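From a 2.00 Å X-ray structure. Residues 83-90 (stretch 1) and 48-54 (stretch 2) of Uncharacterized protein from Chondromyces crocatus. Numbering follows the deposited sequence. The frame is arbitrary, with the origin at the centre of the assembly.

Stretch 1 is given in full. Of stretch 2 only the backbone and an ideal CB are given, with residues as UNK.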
# COMPACT_ATOMS: atom_id res chain seq x y z
N SER A 83 -9.55 4.82 -8.78
CA SER A 83 -9.94 3.61 -8.07
C SER A 83 -9.61 2.43 -8.97
O SER A 83 -10.08 2.38 -10.12
CB SER A 83 -11.43 3.63 -7.71
OG SER A 83 -11.87 2.38 -7.21
N GLU A 84 -8.82 1.48 -8.48
CA GLU A 84 -8.48 0.32 -9.28
C GLU A 84 -8.62 -0.94 -8.44
O GLU A 84 -8.18 -0.98 -7.28
CB GLU A 84 -7.07 0.43 -9.88
CG GLU A 84 -5.91 0.15 -8.95
CD GLU A 84 -4.59 0.20 -9.69
OE1 GLU A 84 -4.51 -0.36 -10.80
OE2 GLU A 84 -3.63 0.80 -9.16
N LEU A 85 -9.26 -1.95 -9.02
CA LEU A 85 -9.47 -3.23 -8.36
C LEU A 85 -8.36 -4.18 -8.78
O LEU A 85 -8.24 -4.52 -9.96
CB LEU A 85 -10.84 -3.80 -8.74
CG LEU A 85 -11.46 -4.88 -7.85
CD1 LEU A 85 -11.64 -4.36 -6.43
CD2 LEU A 85 -12.80 -5.34 -8.42
N VAL A 86 -7.53 -4.58 -7.82
CA VAL A 86 -6.50 -5.58 -8.07
C VAL A 86 -6.63 -6.69 -7.04
O VAL A 86 -7.72 -6.91 -6.50
CB VAL A 86 -5.09 -4.96 -8.04
CG1 VAL A 86 -4.88 -4.05 -9.25
CG2 VAL A 86 -4.87 -4.19 -6.75
N SER A 87 -5.54 -7.39 -6.77
CA SER A 87 -5.57 -8.50 -5.82
C SER A 87 -4.17 -8.68 -5.24
O SER A 87 -3.19 -8.14 -5.76
CB SER A 87 -6.06 -9.79 -6.49
OG SER A 87 -5.21 -10.16 -7.56
N ILE A 88 -4.10 -9.44 -4.16
CA ILE A 88 -2.82 -9.75 -3.53
C ILE A 88 -2.93 -11.12 -2.87
O ILE A 88 -3.97 -11.48 -2.32
CB ILE A 88 -2.40 -8.66 -2.52
CG1 ILE A 88 -0.90 -8.77 -2.22
CG2 ILE A 88 -3.21 -8.75 -1.23
CD1 ILE A 88 -0.37 -7.65 -1.38
N VAL A 89 -1.84 -11.88 -2.95
CA VAL A 89 -1.70 -13.15 -2.25
C VAL A 89 -0.80 -12.94 -1.05
O VAL A 89 0.30 -12.38 -1.18
CB VAL A 89 -1.13 -14.24 -3.18
CG1 VAL A 89 -0.97 -15.55 -2.43
CG2 VAL A 89 -2.03 -14.42 -4.39
N LEU A 90 -1.25 -13.37 0.12
CA LEU A 90 -0.52 -13.19 1.38
C LEU A 90 -0.32 -14.56 2.02
O LEU A 90 -1.14 -15.00 2.83
CB LEU A 90 -1.27 -12.25 2.31
CG LEU A 90 -1.48 -10.83 1.78
CD1 LEU A 90 -2.44 -10.05 2.67
CD2 LEU A 90 -0.15 -10.09 1.65
N UNK A 48 2.10 -11.07 -10.86
CA UNK A 48 1.77 -12.31 -10.16
C UNK A 48 0.91 -12.09 -8.92
O UNK A 48 0.68 -13.04 -8.17
CB UNK A 48 3.06 -13.03 -9.76
N UNK A 49 0.44 -10.86 -8.70
CA UNK A 49 -0.41 -10.51 -7.56
C UNK A 49 0.26 -10.79 -6.22
O UNK A 49 -0.42 -11.03 -5.22
CB UNK A 49 -1.73 -11.28 -7.64
N UNK A 50 1.60 -10.78 -6.19
CA UNK A 50 2.32 -10.87 -4.93
C UNK A 50 2.58 -9.51 -4.30
O UNK A 50 2.91 -9.45 -3.11
CB UNK A 50 3.65 -11.60 -5.14
N UNK A 51 2.45 -8.42 -5.06
CA UNK A 51 2.57 -7.09 -4.49
C UNK A 51 1.55 -6.16 -5.15
O UNK A 51 1.10 -6.39 -6.27
CB UNK A 51 3.99 -6.55 -4.66
N UNK A 52 1.20 -5.11 -4.41
CA UNK A 52 0.34 -4.03 -4.89
C UNK A 52 1.18 -2.76 -4.93
O UNK A 52 1.96 -2.49 -4.01
CB UNK A 52 -0.89 -3.85 -4.00
N UNK A 53 1.03 -1.98 -6.00
CA UNK A 53 1.90 -0.85 -6.29
C UNK A 53 1.11 0.45 -6.15
O UNK A 53 0.08 0.62 -6.81
CB UNK A 53 2.50 -0.97 -7.69
N UNK A 54 1.60 1.35 -5.30
CA UNK A 54 1.01 2.67 -5.09
C UNK A 54 1.96 3.72 -5.66
O UNK A 54 2.99 4.03 -5.06
CB UNK A 54 0.73 2.93 -3.61

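Position 48 lies beyond the useful reach of stretch 1. Its CA-to-CB bond points sideways, and no atom of the strand comes within 5.5 Å of the ideal CB. Stretch 1 sets no demand here, so almost any side chain would suit. The deposited residue is Ala-48, the first residue after a helix to leave helical phi/psi.

Position 49 has phi/psi of 60/26, the left-handed region. Glycine, asparagine and aspartate are common there, but other residues are tolerated. CA-to-CB points toward stretch 1, and the ideal CB sits 3.7 Å from Ser-87 OG and 4.5 Å from Val-89 CG2. A hydroxyl and a methyl group are therefore on offer, which would suit a polar side chain with some apolar surface. The backbone is already engaged: Val-89 N donates a hydrogen bond to O of residue 49 at 2.8 Å, and Ile-88 CA makes a CA-H...O contact with the same O at 3.2 Å. The residue is His-49, with chi1 in m. Ser-87 OG lies over one face of its ring, 3.3 Å from His-49 ND1. A water also joins the two residues, 2.8 Å from His-49 ND1 and donating to Ser-87 O at 2.6 Å.

At position 50 CA-to-CB points away from stretch 1, and the ideal CB is 5.2 Å from Val-89 O. Polar or charged side chains would suit, though the strand selects none. The residue is Glu-50. Its link to the strand runs through the backbone: one water donates to Glu-50 O at 2.5 Å and to Val-89 O at 2.8 Å.

Position 51 also points away, with nothing of stretch 1 near its ideal CB. The strand leaves the choice open. It is Leu-51; its CA lies 4.3 Å from Ile-88 CD1.

Position 52 turns back toward stretch 1. Its ideal CB is 4.6 Å from Ile-88 CD1 and 4.8 Å from Val-86 CG2, an apolar setting. The extended phi/psi of -115/137 favours beta-branched residues; valine, isoleucine or perhaps leucine would suit. It is Val-52, with chi1 in t. Val-52 CG2 packs 4.0 Å from both Val-86 CG2 and Ile-88 CB, and 3.7 Å from Ser-87 O.

Position 53 points sideways, with no nearby partner for its CB, so many residues would serve. It is Leu-53. Its backbone meets the strand through a water, which donates to Leu-53 O at 3.2 Å and to Glu-84 OE2 at 2.5 Å.

Position 54 is likewise sideways and unconstrained by stretch 1. Leu-54 makes no contact with it.

Stretch 2 48-54: AHELVLL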
# COMPACT_ATOMS: atom_id res chain seq x y z
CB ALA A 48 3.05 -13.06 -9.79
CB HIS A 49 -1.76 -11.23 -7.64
CG HIS A 49 -2.34 -11.28 -9.02
ND1 HIS A 49 -2.74 -10.15 -9.70
CD2 HIS A 49 -2.57 -12.32 -9.86
CE1 HIS A 49 -3.20 -10.49 -10.89
NE2 HIS A 49 -3.11 -11.80 -11.01
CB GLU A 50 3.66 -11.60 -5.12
CG GLU A 50 3.53 -13.09 -5.42
CD GLU A 50 4.87 -13.79 -5.37
OE1 GLU A 50 5.62 -13.55 -4.41
OE2 GLU A 50 5.16 -14.58 -6.30
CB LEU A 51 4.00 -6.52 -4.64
CG LEU A 51 4.61 -5.95 -5.93
CD1 LEU A 51 4.10 -4.56 -6.28
CD2 LEU A 51 6.12 -5.93 -5.78
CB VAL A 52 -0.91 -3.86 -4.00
CG1 VAL A 52 -1.61 -2.54 -4.28
CG2 VAL A 52 -1.87 -5.03 -4.21
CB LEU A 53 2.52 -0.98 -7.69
CG LEU A 53 3.66 -0.06 -8.13
CD1 LEU A 53 4.53 -0.77 -9.15
CD2 LEU A 53 3.12 1.25 -8.71
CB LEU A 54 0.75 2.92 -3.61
CG LEU A 54 -0.46 2.26 -2.97
CD1 LEU A 54 -0.28 2.16 -1.47
CD2 LEU A 54 -1.70 3.06 -3.30
O HOH W 1 -2.79 -7.72 -8.30
O HOH W 2 2.82 -11.21 -1.32
O HOH W 3 -2.82 -0.72 -7.36
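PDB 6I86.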